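Local structure of response regulator receiver protein (Dyadobacter fermentans, 4XLT) at residues A[56-62]-A[86-92]; A[10-16]-A[33-37]. The protein probably acts as a receiver in two-component signalling, switching state on phosphorylation. One frame throughout, in Å; residues are numbered along the deposited sequence.

Both contacts belong to the five-stranded parallel sheet of a CheY-like receiver domain, their centres about 12 Å apart. Contact 2 closes first along the chain: it lies within the unit of strand 4-9, helix 13-25 and strand 31-35, at one border of the sheet. Contact 1 follows, pairing strands 54-60 and 86-92 in the middle of the domain, about 3 Å from the chain's centre. Strand 4-9 lies between strands 31-35 and 54-60 in the sheet. The contacts meet at the C-terminal edge of the sheet, where Asp60 CB lies 3.7 Å from Asp10 CG. Asp60 is the predicted phosphorylation site, unmodified here. Lys115 bridges both aspartates, consistent with each contact supplying part of a receiver's acidic pocket.

Contact 1 of 2, residues A[56-62]-A[86-92]; sequences VILLDLQ and IRLFMIS
Strands 56-60 and 86-92 run parallel, twisted by 34°, with Ile57 opposite Leu88 and Asp60 opposite Ile91. Five backbone hydrogen bonds join them, from Ile57 N to Arg87 O at the start to Leu61 N to Ile91 O just past the first strand; Phe89 N to Ile57 O (2.8 Å) is nearly straight. On one face Ile57 forks: CG2 meets Leu88 CD1 at 3.5 Å, while CD1 meets Ile86 CG2 at 3.6 Å. Farther along, Leu59 lies alongside selenomethionine Met90, and Leu61 crosses that chain at about a right angle. CG anti to the backbone N (chi1 -175°) carries the branched end of Leu61 to the selenium, its CD1 3.7 Å from Met90 SE; its CB rests 3.6 Å from Ser92 CB. An alanine at Leu61 would keep that CB contact but is likely to open a gap beside the selenium. On the other face Val56 CG1 approaches the Phe89 ring obliquely, and Ile91 CD1 reaches Leu58 CB. Asp60, on this second face, turns its carboxylate to Lys115. Helix 68-75 covers Leu59, Leu61 and Met90 through Phe69 and Phe71, while strands 4-9 and 109-114 flank the pair.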
ATOM      1  N   VAL A  56      -6.876 -15.059  -1.354  1.00 22.64           N
ATOM      2  CA  VAL A  56      -8.058 -14.600  -0.646  1.00 19.18           C
ATOM      3  C   VAL A  56      -8.036 -15.124   0.790  1.00 13.77           C
ATOM      4  O   VAL A  56      -7.827 -16.313   1.018  1.00 16.60           O
ATOM      5  CB  VAL A  56      -9.354 -15.060  -1.351  1.00 20.30           C
ATOM      6  CG1 VAL A  56     -10.579 -14.595  -0.577  1.00 12.75           C
ATOM      7  CG2 VAL A  56      -9.393 -14.541  -2.776  1.00 13.07           C
ATOM      8  N   ILE A  57      -8.241 -14.233   1.753  1.00 14.13           N
ATOM      9  CA  ILE A  57      -8.305 -14.634   3.152  1.00 17.37           C
ATOM     10  C   ILE A  57      -9.705 -14.427   3.720  1.00 20.44           C
ATOM     11  O   ILE A  57     -10.231 -13.315   3.715  1.00 16.12           O
ATOM     12  CB  ILE A  57      -7.296 -13.858   4.015  1.00 19.31           C
ATOM     13  CG1 ILE A  57      -5.869 -14.103   3.515  1.00 24.66           C
ATOM     14  CG2 ILE A  57      -7.429 -14.265   5.476  1.00 14.92           C
ATOM     15  CD1 ILE A  57      -4.790 -13.468   4.376  1.00 12.56           C
ATOM     16  N   LEU A  58     -10.304 -15.511   4.204  1.00 15.57           N
ATOM     17  CA  LEU A  58     -11.609 -15.447   4.847  1.00 17.19           C
ATOM     18  C   LEU A  58     -11.436 -15.507   6.359  1.00 19.60           C
ATOM     19  O   LEU A  58     -11.047 -16.533   6.914  1.00 21.67           O
ATOM     20  CB  LEU A  58     -12.510 -16.581   4.362  1.00 18.68           C
ATOM     21  CG  LEU A  58     -12.666 -16.709   2.846  1.00 17.31           C
ATOM     22  CD1 LEU A  58     -13.661 -17.809   2.508  1.00 19.61           C
ATOM     23  CD2 LEU A  58     -13.087 -15.385   2.222  1.00 15.72           C
ATOM     24  N   LEU A  59     -11.722 -14.391   7.016  1.00 19.86           N
ATOM     25  CA  LEU A  59     -11.479 -14.257   8.443  1.00 22.70           C
ATOM     26  C   LEU A  59     -12.787 -14.184   9.222  1.00 25.64           C
ATOM     27  O   LEU A  59     -13.650 -13.359   8.925  1.00 24.89           O
ATOM     28  CB  LEU A  59     -10.629 -13.016   8.708  1.00 21.71           C
ATOM     29  CG  LEU A  59     -10.366 -12.660  10.168  1.00 28.63           C
ATOM     30  CD1 LEU A  59      -9.458 -13.692  10.812  1.00 27.36           C
ATOM     31  CD2 LEU A  59      -9.770 -11.267  10.267  1.00 24.75           C
ATOM     32  N   ASP A  60     -12.939 -15.052  10.217  1.00 29.42           N
ATOM     33  CA  ASP A  60     -14.151 -15.046  11.025  1.00 33.05           C
ATOM     34  C   ASP A  60     -14.154 -13.867  11.990  1.00 38.49           C
ATOM     35  O   ASP A  60     -13.119 -13.505  12.550  1.00 44.57           O
ATOM     36  CB  ASP A  60     -14.304 -16.357  11.796  1.00 40.29           C
ATOM     37  CG  ASP A  60     -15.497 -16.342  12.732  1.00 52.25           C
ATOM     38  OD1 ASP A  60     -16.645 -16.419  12.245  1.00 41.88           O
ATOM     39  OD2 ASP A  60     -15.285 -16.246  13.959  1.00 62.65           O
ATOM     40  N   LEU A  61     -15.329 -13.275  12.177  1.00 39.58           N
ATOM     41  CA  LEU A  61     -15.486 -12.109  13.040  1.00 45.21           C
ATOM     42  C   LEU A  61     -15.387 -12.454  14.528  1.00 52.60           C
ATOM     43  O   LEU A  61     -14.448 -12.037  15.207  1.00 50.86           O
ATOM     44  CB  LEU A  61     -16.822 -11.424  12.752  1.00 46.10           C
ATOM     45  CG  LEU A  61     -17.070 -10.116  13.501  1.00 51.01           C
ATOM     46  CD1 LEU A  61     -15.938  -9.145  13.226  1.00 45.21           C
ATOM     47  CD2 LEU A  61     -18.407  -9.518  13.099  1.00 52.64           C
ATOM     48  N   GLN A  62     -16.359 -13.207  15.035  1.00 59.91           N
ATOM     49  CA  GLN A  62     -16.375 -13.580  16.449  1.00 70.64           C
ATOM     50  C   GLN A  62     -15.339 -14.657  16.751  1.00 73.59           C
ATOM     51  O   GLN A  62     -15.662 -15.845  16.810  1.00 67.29           O
ATOM     52  CB  GLN A  62     -17.764 -14.062  16.875  1.00 70.52           C
ATOM     53  CG  GLN A  62     -18.783 -12.949  17.072  1.00 73.04           C
ATOM     54  CD  GLN A  62     -19.350 -12.439  15.765  1.00 75.41           C
ATOM     55  OE1 GLN A  62     -19.414 -13.169  14.775  1.00 76.13           O
ATOM     56  NE2 GLN A  62     -19.765 -11.176  15.752  1.00 79.14           N
ATOM     57  N   ILE A  86      -2.969  -9.836  -1.616  1.00 12.31           N
ATOM     58  CA  ILE A  86      -4.007 -10.429  -0.785  1.00 11.86           C
ATOM     59  C   ILE A  86      -5.276  -9.578  -0.768  1.00 12.96           C
ATOM     60  O   ILE A  86      -5.211  -8.348  -0.766  1.00 17.00           O
ATOM     61  CB  ILE A  86      -3.497 -10.625   0.659  1.00 11.91           C
ATOM     62  CG1 ILE A  86      -2.288 -11.563   0.667  1.00 13.48           C
ATOM     63  CG2 ILE A  86      -4.601 -11.152   1.568  1.00 11.94           C
ATOM     64  CD1 ILE A  86      -1.623 -11.702   2.020  1.00 19.26           C
ATOM     65  N   ARG A  87      -6.426 -10.247  -0.788  1.00 14.47           N
ATOM     66  CA  ARG A  87      -7.712  -9.602  -0.551  1.00 10.92           C
ATOM     67  C   ARG A  87      -8.363 -10.242   0.670  1.00 11.18           C
ATOM     68  O   ARG A  87      -8.691 -11.427   0.657  1.00 18.43           O
ATOM     69  CB  ARG A  87      -8.622  -9.725  -1.769  1.00 11.79           C
ATOM     70  CG  ARG A  87      -8.013  -9.194  -3.054  1.00 22.90           C
ATOM     71  CD  ARG A  87      -7.740  -7.701  -2.993  1.00 21.58           C
ATOM     72  NE  ARG A  87      -7.183  -7.218  -4.253  1.00 26.02           N
ATOM     73  CZ  ARG A  87      -5.886  -7.050  -4.482  1.00 25.19           C
ATOM     74  NH1 ARG A  87      -5.000  -7.307  -3.526  1.00 11.68           N
ATOM     75  NH2 ARG A  87      -5.472  -6.613  -5.664  1.00 20.39           N
ATOM     76  N   LEU A  88      -8.540  -9.452   1.724  1.00 18.27           N
ATOM     77  CA  LEU A  88      -9.015  -9.962   3.007  1.00 14.76           C
ATOM     78  C   LEU A  88     -10.502  -9.669   3.224  1.00 19.92           C
ATOM     79  O   LEU A  88     -10.950  -8.530   3.084  1.00 12.72           O
ATOM     80  CB  LEU A  88      -8.177  -9.360   4.140  1.00 11.49           C
ATOM     81  CG  LEU A  88      -8.623  -9.543   5.592  1.00 17.98           C
ATOM     82  CD1 LEU A  88      -8.715 -11.004   5.956  1.00 14.34           C
ATOM     83  CD2 LEU A  88      -7.668  -8.825   6.531  1.00 16.23           C
ATOM     84  N   PHE A  89     -11.264 -10.706   3.558  1.00 26.16           N
ATOM     85  CA  PHE A  89     -12.698 -10.561   3.792  1.00 14.98           C
ATOM     86  C   PHE A  89     -13.088 -11.053   5.178  1.00 20.56           C
ATOM     87  O   PHE A  89     -12.548 -12.041   5.677  1.00 17.72           O
ATOM     88  CB  PHE A  89     -13.500 -11.316   2.729  1.00 15.95           C
ATOM     89  CG  PHE A  89     -13.296 -10.795   1.340  1.00 15.08           C
ATOM     90  CD1 PHE A  89     -12.236 -11.239   0.567  1.00 14.37           C
ATOM     91  CD2 PHE A  89     -14.157  -9.849   0.808  1.00 15.67           C
ATOM     92  CE1 PHE A  89     -12.042 -10.748  -0.713  1.00 14.15           C
ATOM     93  CE2 PHE A  89     -13.966  -9.357  -0.468  1.00 15.27           C
ATOM     94  CZ  PHE A  89     -12.908  -9.807  -1.228  1.00 14.62           C
HETATM   95  N   MSE A  90     -14.032 -10.354   5.795  1.00 25.06           N
HETATM   96  CA  MSE A  90     -14.556 -10.742   7.096  1.00 20.22           C
HETATM   97  C   MSE A  90     -15.815 -11.588   6.904  1.00 22.40           C
HETATM   98  O   MSE A  90     -16.670 -11.258   6.084  1.00 22.57           O
HETATM   99  CB  MSE A  90     -14.852  -9.499   7.941  1.00 20.96           C
HETATM  100  CG  MSE A  90     -15.207  -9.775   9.396  1.00 34.68           C
HETATM  101 SE   MSE A  90     -13.656 -10.162  10.514  1.00 86.77          SE
HETATM  102  CE  MSE A  90     -12.959  -8.355  10.711  1.00 36.98           C
ATOM    103  N   ILE A  91     -15.925 -12.687   7.641  1.00 24.50           N
ATOM    104  CA  ILE A  91     -17.119 -13.524   7.558  1.00 27.15           C
ATOM    105  C   ILE A  91     -17.736 -13.731   8.935  1.00 39.84           C
ATOM    106  O   ILE A  91     -17.025 -13.820   9.937  1.00 39.54           O
ATOM    107  CB  ILE A  91     -16.821 -14.900   6.922  1.00 34.84           C
ATOM    108  CG1 ILE A  91     -15.728 -15.633   7.705  1.00 27.79           C
ATOM    109  CG2 ILE A  91     -16.430 -14.743   5.456  1.00 25.10           C
ATOM    110  CD1 ILE A  91     -15.459 -17.040   7.215  1.00 31.99           C
ATOM    111  N   SER A  92     -19.062 -13.797   8.980  1.00 44.73           N
ATOM    112  CA  SER A  92     -19.768 -13.958  10.246  1.00 57.01           C
ATOM    113  C   SER A  92     -21.206 -14.426  10.049  1.00 63.81           C
ATOM    114  O   SER A  92     -21.825 -14.150   9.019  1.00 54.27           O
ATOM    115  CB  SER A  92     -19.759 -12.645  11.030  1.00 55.35           C
ATOM    116  OG  SER A  92     -20.383 -12.802  12.291  1.00 63.18           O
TER

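Contact 2 of 2, residues A[10-16]-A[33-37]; sequences DDSVFDL and RTFNS
Asp10 and Phe35 supply the backbone link between the loop ahead of helix 13-25 and the end of strand 31-35: Asp10 N donates to Phe35 O at 3.1 Å, nearly straight at 162°. One residue on, Asn36 CA approaches Asp10 O at 3.5 Å in a CA-H...O contact that continues the backbone pairing into the loop.

Apolar contact is carried by Leu16, from the first turn of the helix. Its CG stands anti to the backbone N (chi1 -167°), which sends the branched end to the strand, where CG comes 3.7 Å from Thr34 CB. Both methyls also rest near Phe35 O, CD1 at 3.7 Å and CD2 about as near. Ile8 of strand 4-9 touches the same leucine. This is a beta-alpha-beta unit, the first of the receiver domain: strand 4-9 leads through the acidic loop into helix 13-25, whose start packs on the returning edge strand. On the far side of that strand, Phe35 packs against Ala40 and Ala41 of helix 38-46.

Polar side chains shape the loop itself. Asp10 OD1 accepts from Ser12 N at 2.8 Å, an Asx turn, with the N-H coming from above the carboxylate plane. Ser12 is the N-cap, its OG accepting from Asp15 N at 3.2 Å.

Charge gathers on the side of the loop that faces Asp60. Asp10 OD2 and Asp15 OD2 both form salt bridges with Lys115, which also bridges Asp60 and so probably offsets part of the negative charge there. Asp11 OD1 lies 3.5 Å from Asp60 OD2, two like charges brought close beside the predicted phosphorylation site.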
ATOM      1  N   ASP A  10     -10.702 -19.487  11.090  1.00 32.23           N
ATOM      2  CA  ASP A  10     -11.927 -19.635  11.872  1.00 29.22           C
ATOM      3  C   ASP A  10     -11.678 -20.505  13.106  1.00 32.05           C
ATOM      4  O   ASP A  10     -11.080 -21.577  13.009  1.00 25.48           O
ATOM      5  CB  ASP A  10     -13.039 -20.237  11.004  1.00 25.56           C
ATOM      6  CG  ASP A  10     -14.435 -20.012  11.579  1.00 34.77           C
ATOM      7  OD1 ASP A  10     -14.600 -20.017  12.819  1.00 26.55           O
ATOM      8  OD2 ASP A  10     -15.376 -19.835  10.778  1.00 39.40           O
ATOM      9  N   ASP A  11     -12.139 -20.042  14.263  1.00 36.15           N
ATOM     10  CA  ASP A  11     -11.962 -20.790  15.505  1.00 48.54           C
ATOM     11  C   ASP A  11     -12.920 -21.975  15.569  1.00 45.36           C
ATOM     12  O   ASP A  11     -12.706 -22.916  16.338  1.00 38.25           O
ATOM     13  CB  ASP A  11     -12.170 -19.886  16.720  1.00 57.13           C
ATOM     14  CG  ASP A  11     -13.589 -19.367  16.821  1.00 66.96           C
ATOM     15  OD1 ASP A  11     -14.177 -19.033  15.771  1.00 73.57           O
ATOM     16  OD2 ASP A  11     -14.120 -19.298  17.950  1.00 74.00           O
ATOM     17  N   SER A  12     -13.980 -21.921  14.767  1.00 42.29           N
ATOM     18  CA  SER A  12     -14.935 -23.020  14.683  1.00 34.58           C
ATOM     19  C   SER A  12     -14.435 -24.091  13.724  1.00 31.31           C
ATOM     20  O   SER A  12     -14.351 -23.867  12.515  1.00 29.16           O
ATOM     21  CB  SER A  12     -16.307 -22.516  14.237  1.00 28.98           C
ATOM     22  OG  SER A  12     -17.160 -23.604  13.930  1.00 30.69           O
ATOM     23  N   VAL A  13     -14.107 -25.255  14.272  1.00 32.50           N
ATOM     24  CA  VAL A  13     -13.553 -26.347  13.484  1.00 33.80           C
ATOM     25  C   VAL A  13     -14.573 -26.861  12.474  1.00 34.39           C
ATOM     26  O   VAL A  13     -14.225 -27.182  11.338  1.00 34.51           O
ATOM     27  CB  VAL A  13     -13.082 -27.498  14.390  1.00 36.57           C
ATOM     28  CG1 VAL A  13     -12.428 -28.592  13.567  1.00 43.75           C
ATOM     29  CG2 VAL A  13     -12.112 -26.974  15.437  1.00 43.78           C
ATOM     30  N   PHE A  14     -15.835 -26.929  12.889  1.00 35.06           N
ATOM     31  CA  PHE A  14     -16.913 -27.314  11.985  1.00 35.82           C
ATOM     32  C   PHE A  14     -17.023 -26.344  10.807  1.00 33.80           C
ATOM     33  O   PHE A  14     -17.029 -26.766   9.651  1.00 34.49           O
ATOM     34  CB  PHE A  14     -18.245 -27.386  12.735  1.00 36.85           C
ATOM     35  CG  PHE A  14     -19.432 -27.612  11.843  1.00 37.67           C
ATOM     36  CD1 PHE A  14     -19.644 -28.848  11.249  1.00 48.40           C
ATOM     37  CD2 PHE A  14     -20.338 -26.592  11.600  1.00 36.40           C
ATOM     38  CE1 PHE A  14     -20.738 -29.058  10.423  1.00 43.43           C
ATOM     39  CE2 PHE A  14     -21.432 -26.796  10.778  1.00 38.21           C
ATOM     40  CZ  PHE A  14     -21.633 -28.031  10.190  1.00 40.76           C
ATOM     41  N   ASP A  15     -17.099 -25.049  11.104  1.00 31.65           N
ATOM     42  CA  ASP A  15     -17.199 -24.037  10.054  1.00 39.74           C
ATOM     43  C   ASP A  15     -15.965 -24.044   9.157  1.00 39.04           C
ATOM     44  O   ASP A  15     -16.074 -23.863   7.946  1.00 31.29           O
ATOM     45  CB  ASP A  15     -17.398 -22.640  10.650  1.00 28.03           C
ATOM     46  CG  ASP A  15     -18.749 -22.477  11.321  1.00 46.20           C
ATOM     47  OD1 ASP A  15     -19.655 -23.293  11.049  1.00 40.40           O
ATOM     48  OD2 ASP A  15     -18.909 -21.525  12.115  1.00 47.20           O
ATOM     49  N   LEU A  16     -14.797 -24.261   9.756  1.00 29.10           N
ATOM     50  CA  LEU A  16     -13.538 -24.265   9.020  1.00 28.65           C
ATOM     51  C   LEU A  16     -13.521 -25.320   7.915  1.00 30.60           C
ATOM     52  O   LEU A  16     -13.298 -25.002   6.747  1.00 30.24           O
ATOM     53  CB  LEU A  16     -12.367 -24.496   9.978  1.00 28.89           C
ATOM     54  CG  LEU A  16     -10.967 -24.227   9.432  1.00 34.50           C
ATOM     55  CD1 LEU A  16     -10.827 -22.773   9.012  1.00 28.54           C
ATOM     56  CD2 LEU A  16      -9.916 -24.583  10.466  1.00 29.04           C
ATOM     57  N   ARG A  33      -6.014 -23.403   2.326  1.00 29.26           N
ATOM     58  CA  ARG A  33      -5.264 -23.540   3.564  1.00 28.85           C
ATOM     59  C   ARG A  33      -6.166 -23.140   4.729  1.00 27.28           C
ATOM     60  O   ARG A  33      -6.846 -22.117   4.666  1.00 31.91           O
ATOM     61  CB  ARG A  33      -4.004 -22.675   3.517  1.00 27.62           C
ATOM     62  CG  ARG A  33      -2.840 -23.206   4.325  1.00 48.53           C
ATOM     63  CD  ARG A  33      -1.629 -22.300   4.185  1.00 54.18           C
ATOM     64  NE  ARG A  33      -1.194 -22.168   2.797  1.00 55.80           N
ATOM     65  CZ  ARG A  33      -0.257 -22.924   2.234  1.00 59.48           C
ATOM     66  NH1 ARG A  33       0.349 -23.872   2.939  1.00 54.40           N
ATOM     67  NH2 ARG A  33       0.077 -22.731   0.965  1.00 66.59           N
ATOM     68  N   THR A  34      -6.189 -23.948   5.785  1.00 28.42           N
ATOM     69  CA  THR A  34      -7.081 -23.682   6.913  1.00 36.60           C
ATOM     70  C   THR A  34      -6.331 -23.450   8.220  1.00 27.19           C
ATOM     71  O   THR A  34      -5.407 -24.190   8.558  1.00 33.08           O
ATOM     72  CB  THR A  34      -8.084 -24.836   7.127  1.00 32.15           C
ATOM     73  OG1 THR A  34      -7.371 -26.066   7.301  1.00 40.53           O
ATOM     74  CG2 THR A  34      -9.025 -24.959   5.938  1.00 29.90           C
ATOM     75  N   PHE A  35      -6.743 -22.425   8.957  1.00 25.38           N
ATOM     76  CA  PHE A  35      -6.129 -22.120  10.243  1.00 38.72           C
ATOM     77  C   PHE A  35      -7.172 -21.983  11.343  1.00 25.43           C
ATOM     78  O   PHE A  35      -8.186 -21.304  11.176  1.00 24.10           O
ATOM     79  CB  PHE A  35      -5.294 -20.842  10.156  1.00 23.63           C
ATOM     80  CG  PHE A  35      -4.124 -20.950   9.224  1.00 23.91           C
ATOM     81  CD1 PHE A  35      -2.958 -21.584   9.625  1.00 25.66           C
ATOM     82  CD2 PHE A  35      -4.188 -20.414   7.948  1.00 26.33           C
ATOM     83  CE1 PHE A  35      -1.879 -21.685   8.769  1.00 30.16           C
ATOM     84  CE2 PHE A  35      -3.112 -20.508   7.086  1.00 23.27           C
ATOM     85  CZ  PHE A  35      -1.957 -21.146   7.496  1.00 36.25           C
ATOM     86  N   ASN A  36      -6.900 -22.628  12.471  1.00 27.24           N
ATOM     87  CA  ASN A  36      -7.811 -22.639  13.605  1.00 38.35           C
ATOM     88  C   ASN A  36      -7.502 -21.502  14.577  1.00 37.09           C
ATOM     89  O   ASN A  36      -8.249 -21.261  15.527  1.00 27.61           O
ATOM     90  CB  ASN A  36      -7.734 -23.990  14.321  1.00 47.68           C
ATOM     91  CG  ASN A  36      -8.902 -24.226  15.255  1.00 60.00           C
ATOM     92  OD1 ASN A  36      -9.940 -23.574  15.145  1.00 71.61           O
ATOM     93  ND2 ASN A  36      -8.741 -25.168  16.179  1.00 54.01           N
ATOM     94  N   SER A  37      -6.396 -20.806  14.331  1.00 31.66           N
ATOM     95  CA  SER A  37      -5.973 -19.706  15.192  1.00 33.51           C
ATOM     96  C   SER A  37      -5.326 -18.574  14.398  1.00 33.87           C
ATOM     97  O   SER A  37      -4.641 -18.811  13.400  1.00 32.90           O
ATOM     98  CB  SER A  37      -5.000 -20.208  16.259  1.00 37.18           C
ATOM     99  OG  SER A  37      -3.841 -20.757  15.660  1.00 42.90           O
TER